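Local coordinates for Rna-directed RNA polymerase (Infectious pancreatic necrosis virus, PDB 3ZED), which catalyses RNA-templated RNA synthesis and is probably found both free and covalently attached to the viral genomic RNA, at residues Ile207-Arg218 / Gly426-Asn437. Sequence-based numbering, arbitrary orientation.
Sequences INTPKHEDPDLR and GWTNEDGSPRYN
A bend in the side chain of Arg435 (chi3 68°) turns its guanidinium into the arc of 207-218, while Asp216, with CG anti to its own carbonyl carbon (chi1 -67°), brings its carboxylate across the arginine side chain. The pair illustrates how a buried arginine can organise a loop without regular helix or strand: each of its five N-H groups finds an acceptor, one of them a water and one only weakly. Arg435 NE makes a salt bridge to Asp216 OD1 (2.9 Å), the two planar groups being steeply inclined to one another. Arg435 NH1 donates to Pro210 O at 2.9 Å from above the carbonyl plane, and also to a water that in turn donates to Thr428 O. Arg435 NH2 gives a straight bond to Lys211 O (3.0 Å) and a weak one to Asp214 O. Since Lys211 O also accepts Asp214 N from the opposite face, the arginine clasps the type I turn Lys211-Asp214. The second carboxylate oxygen, Asp216 OD2, receives Arg218 NE on its anti lone pair, extending the charge network; Arg218 NH1 goes on to Ser751 O. Within the polymerase palm family region, this joins the loop after helix 194-204 to the connection between helices 412-426 and 438-452. The backbones meet in a single beta bridge, Leu217 with Tyr436: Leu217 N donates to Arg435 O (2.9 Å), and Asn437 N to Leu217 O (3.2 Å). The Trp427 indole is held between two aliphatic groups. Pro210 CG sits over the six-membered ring of Trp427, 3.6 Å from the centroid, and Leu217 CD1 over the five-membered ring on the other face, both CH-pi contacts almost on the ring normal. Pro215 O lies near the ring plane at its edge, and Trp427 NE1 bonds to Val335 O of helix 326-340.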
# COMPACT_ATOMS: atom_id res chain seq x y z
N ILE B 207 -17.21 -1.81 1.13
CA ILE B 207 -16.95 -0.40 1.40
C ILE B 207 -18.23 0.32 1.81
O ILE B 207 -19.33 -0.09 1.45
CB ILE B 207 -16.27 0.34 0.20
CG1 ILE B 207 -17.16 0.31 -1.10
CG2 ILE B 207 -14.84 -0.15 -0.03
CD1 ILE B 207 -16.77 1.28 -2.24
N ASN B 208 -18.06 1.42 2.54
CA ASN B 208 -19.15 2.33 2.87
C ASN B 208 -18.99 3.56 2.02
O ASN B 208 -17.96 3.72 1.35
CB ASN B 208 -19.14 2.69 4.36
CG ASN B 208 -19.66 1.61 5.23
OD1 ASN B 208 -20.81 1.17 5.08
ND2 ASN B 208 -18.85 1.18 6.18
N THR B 209 -19.99 4.46 2.04
CA THR B 209 -19.86 5.70 1.29
C THR B 209 -18.99 6.65 2.11
O THR B 209 -18.98 6.49 3.35
CB THR B 209 -21.25 6.34 1.04
OG1 THR B 209 -21.77 6.82 2.28
CG2 THR B 209 -22.23 5.42 0.30
N PRO B 210 -18.34 7.69 1.52
CA PRO B 210 -17.69 8.70 2.38
C PRO B 210 -18.72 9.36 3.29
O PRO B 210 -19.92 9.33 2.98
CB PRO B 210 -17.13 9.71 1.37
CG PRO B 210 -17.08 8.98 0.06
CD PRO B 210 -18.23 8.04 0.09
N LYS B 211 -18.29 9.97 4.41
CA LYS B 211 -19.18 10.70 5.32
C LYS B 211 -20.03 11.71 4.54
O LYS B 211 -19.55 12.25 3.54
CB LYS B 211 -18.37 11.43 6.40
CG LYS B 211 -17.72 10.52 7.43
CD LYS B 211 -16.76 11.30 8.32
CE LYS B 211 -16.91 10.96 9.79
NZ LYS B 211 -16.41 9.59 10.12
N HIS B 212 -21.28 11.96 4.98
CA HIS B 212 -22.19 12.92 4.32
C HIS B 212 -21.59 14.33 4.29
O HIS B 212 -21.78 15.04 3.30
CB HIS B 212 -23.56 12.92 5.02
CG HIS B 212 -24.48 14.03 4.56
ND1 HIS B 212 -25.15 13.96 3.34
CD2 HIS B 212 -24.81 15.19 5.17
CE1 HIS B 212 -25.85 15.08 3.25
NE2 HIS B 212 -25.67 15.86 4.32
N GLU B 213 -20.85 14.73 5.35
CA GLU B 213 -20.24 16.06 5.46
C GLU B 213 -19.07 16.25 4.49
O GLU B 213 -18.75 17.39 4.15
CB GLU B 213 -19.79 16.35 6.91
CG GLU B 213 -19.11 15.19 7.63
CD GLU B 213 -20.00 14.34 8.51
OE1 GLU B 213 -21.01 13.80 8.01
OE2 GLU B 213 -19.68 14.21 9.72
N ASP B 214 -18.44 15.15 4.02
CA ASP B 214 -17.33 15.21 3.08
C ASP B 214 -17.78 15.69 1.68
O ASP B 214 -18.83 15.27 1.18
CB ASP B 214 -16.63 13.85 2.98
CG ASP B 214 -15.76 13.50 4.17
OD1 ASP B 214 -15.72 14.30 5.15
OD2 ASP B 214 -15.09 12.45 4.13
N PRO B 215 -16.97 16.59 1.05
CA PRO B 215 -17.34 17.08 -0.28
C PRO B 215 -17.27 16.01 -1.35
O PRO B 215 -16.45 15.10 -1.30
CB PRO B 215 -16.32 18.19 -0.55
CG PRO B 215 -15.13 17.81 0.28
CD PRO B 215 -15.69 17.18 1.50
N ASP B 216 -18.15 16.15 -2.33
CA ASP B 216 -18.23 15.32 -3.52
C ASP B 216 -17.03 15.60 -4.41
O ASP B 216 -16.37 16.63 -4.25
CB ASP B 216 -19.52 15.66 -4.28
CG ASP B 216 -20.84 15.31 -3.61
OD1 ASP B 216 -20.83 14.50 -2.66
OD2 ASP B 216 -21.88 15.79 -4.08
N LEU B 217 -16.78 14.70 -5.36
CA LEU B 217 -15.70 14.88 -6.34
C LEU B 217 -16.16 15.88 -7.40
O LEU B 217 -16.63 15.49 -8.46
CB LEU B 217 -15.33 13.52 -6.96
CG LEU B 217 -14.74 12.48 -6.00
CD1 LEU B 217 -14.62 11.12 -6.69
CD2 LEU B 217 -13.44 12.99 -5.39
N ARG B 218 -16.10 17.19 -7.09
CA ARG B 218 -16.57 18.21 -8.02
C ARG B 218 -15.66 19.41 -8.13
O ARG B 218 -15.91 20.28 -8.98
CB ARG B 218 -17.97 18.73 -7.60
CG ARG B 218 -19.07 17.70 -7.47
CD ARG B 218 -20.27 18.29 -6.75
NE ARG B 218 -21.32 17.29 -6.54
CZ ARG B 218 -22.21 16.93 -7.45
NH1 ARG B 218 -22.21 17.50 -8.65
NH2 ARG B 218 -23.12 16.00 -7.18
N GLY B 426 -19.14 3.70 -3.58
CA GLY B 426 -18.68 4.67 -2.59
C GLY B 426 -19.28 6.04 -2.81
O GLY B 426 -20.12 6.50 -2.04
N TRP B 427 -18.87 6.69 -3.92
CA TRP B 427 -19.26 8.04 -4.34
C TRP B 427 -20.67 8.07 -4.91
O TRP B 427 -20.90 8.52 -6.05
CB TRP B 427 -18.22 8.56 -5.35
CG TRP B 427 -16.89 8.80 -4.69
CD1 TRP B 427 -15.78 8.01 -4.76
CD2 TRP B 427 -16.58 9.85 -3.76
NE1 TRP B 427 -14.78 8.53 -3.98
CE2 TRP B 427 -15.24 9.66 -3.35
CE3 TRP B 427 -17.30 10.94 -3.24
CZ2 TRP B 427 -14.61 10.52 -2.45
CZ3 TRP B 427 -16.68 11.78 -2.33
CH2 TRP B 427 -15.34 11.58 -1.96
N THR B 428 -21.63 7.62 -4.10
CA THR B 428 -23.04 7.57 -4.49
C THR B 428 -23.94 8.05 -3.34
O THR B 428 -23.71 7.69 -2.19
CB THR B 428 -23.42 6.13 -4.98
OG1 THR B 428 -24.75 6.15 -5.50
CG2 THR B 428 -23.33 5.07 -3.87
N ASN B 429 -24.97 8.85 -3.66
CA ASN B 429 -25.95 9.31 -2.66
C ASN B 429 -26.97 8.19 -2.42
O ASN B 429 -27.02 7.24 -3.22
CB ASN B 429 -26.63 10.60 -3.11
CG ASN B 429 -25.73 11.80 -3.14
OD1 ASN B 429 -25.10 12.16 -2.13
ND2 ASN B 429 -25.68 12.50 -4.28
N GLU B 430 -27.77 8.29 -1.34
CA GLU B 430 -28.79 7.29 -1.00
C GLU B 430 -29.85 7.16 -2.11
O GLU B 430 -30.34 6.06 -2.33
CB GLU B 430 -29.46 7.65 0.33
CG GLU B 430 -28.47 7.70 1.49
CD GLU B 430 -29.06 8.18 2.80
OE1 GLU B 430 -29.63 9.29 2.84
OE2 GLU B 430 -28.94 7.43 3.81
N ASP B 431 -30.17 8.25 -2.81
CA ASP B 431 -31.15 8.21 -3.90
C ASP B 431 -30.56 7.59 -5.20
O ASP B 431 -31.28 7.39 -6.17
CB ASP B 431 -31.76 9.61 -4.18
CG ASP B 431 -30.80 10.67 -4.70
OD1 ASP B 431 -29.58 10.38 -4.82
OD2 ASP B 431 -31.25 11.80 -4.96
N GLY B 432 -29.25 7.28 -5.18
CA GLY B 432 -28.52 6.70 -6.30
C GLY B 432 -27.87 7.69 -7.24
O GLY B 432 -27.30 7.29 -8.25
N SER B 433 -27.97 9.01 -6.93
CA SER B 433 -27.36 10.06 -7.75
C SER B 433 -25.84 10.11 -7.46
O SER B 433 -25.41 9.76 -6.34
CB SER B 433 -28.02 11.42 -7.51
OG SER B 433 -27.83 11.88 -6.19
N PRO B 434 -25.01 10.53 -8.45
CA PRO B 434 -23.56 10.51 -8.23
C PRO B 434 -23.01 11.64 -7.35
O PRO B 434 -23.47 12.78 -7.43
CB PRO B 434 -23.01 10.63 -9.66
CG PRO B 434 -24.05 11.38 -10.40
CD PRO B 434 -25.35 10.92 -9.83
N ARG B 435 -21.99 11.30 -6.52
CA ARG B 435 -21.28 12.25 -5.65
C ARG B 435 -20.01 12.70 -6.39
O ARG B 435 -18.91 12.72 -5.83
CB ARG B 435 -20.98 11.62 -4.27
CG ARG B 435 -22.20 11.49 -3.38
CD ARG B 435 -21.88 10.99 -1.99
NE ARG B 435 -21.10 11.96 -1.21
CZ ARG B 435 -20.72 11.79 0.05
NH1 ARG B 435 -21.07 10.69 0.71
NH2 ARG B 435 -19.97 12.70 0.65
N TYR B 436 -20.19 13.02 -7.68
CA TYR B 436 -19.16 13.47 -8.61
C TYR B 436 -19.80 14.12 -9.83
O TYR B 436 -20.98 13.90 -10.11
CB TYR B 436 -18.23 12.31 -9.03
CG TYR B 436 -18.94 11.11 -9.63
CD1 TYR B 436 -19.32 11.09 -10.97
CD2 TYR B 436 -19.23 9.99 -8.85
CE1 TYR B 436 -19.97 9.99 -11.52
CE2 TYR B 436 -19.89 8.89 -9.39
CZ TYR B 436 -20.27 8.89 -10.73
OH TYR B 436 -20.92 7.81 -11.26
N ASN B 437 -19.02 14.93 -10.55
CA ASN B 437 -19.44 15.59 -11.77
C ASN B 437 -18.72 14.96 -12.99
O ASN B 437 -17.86 14.07 -12.79
CB ASN B 437 -19.20 17.11 -11.66
CG ASN B 437 -17.78 17.62 -11.52
OD1 ASN B 437 -16.78 16.96 -11.83
ND2 ASN B 437 -17.66 18.88 -11.16
O HOH W 1 -23.26 9.05 0.42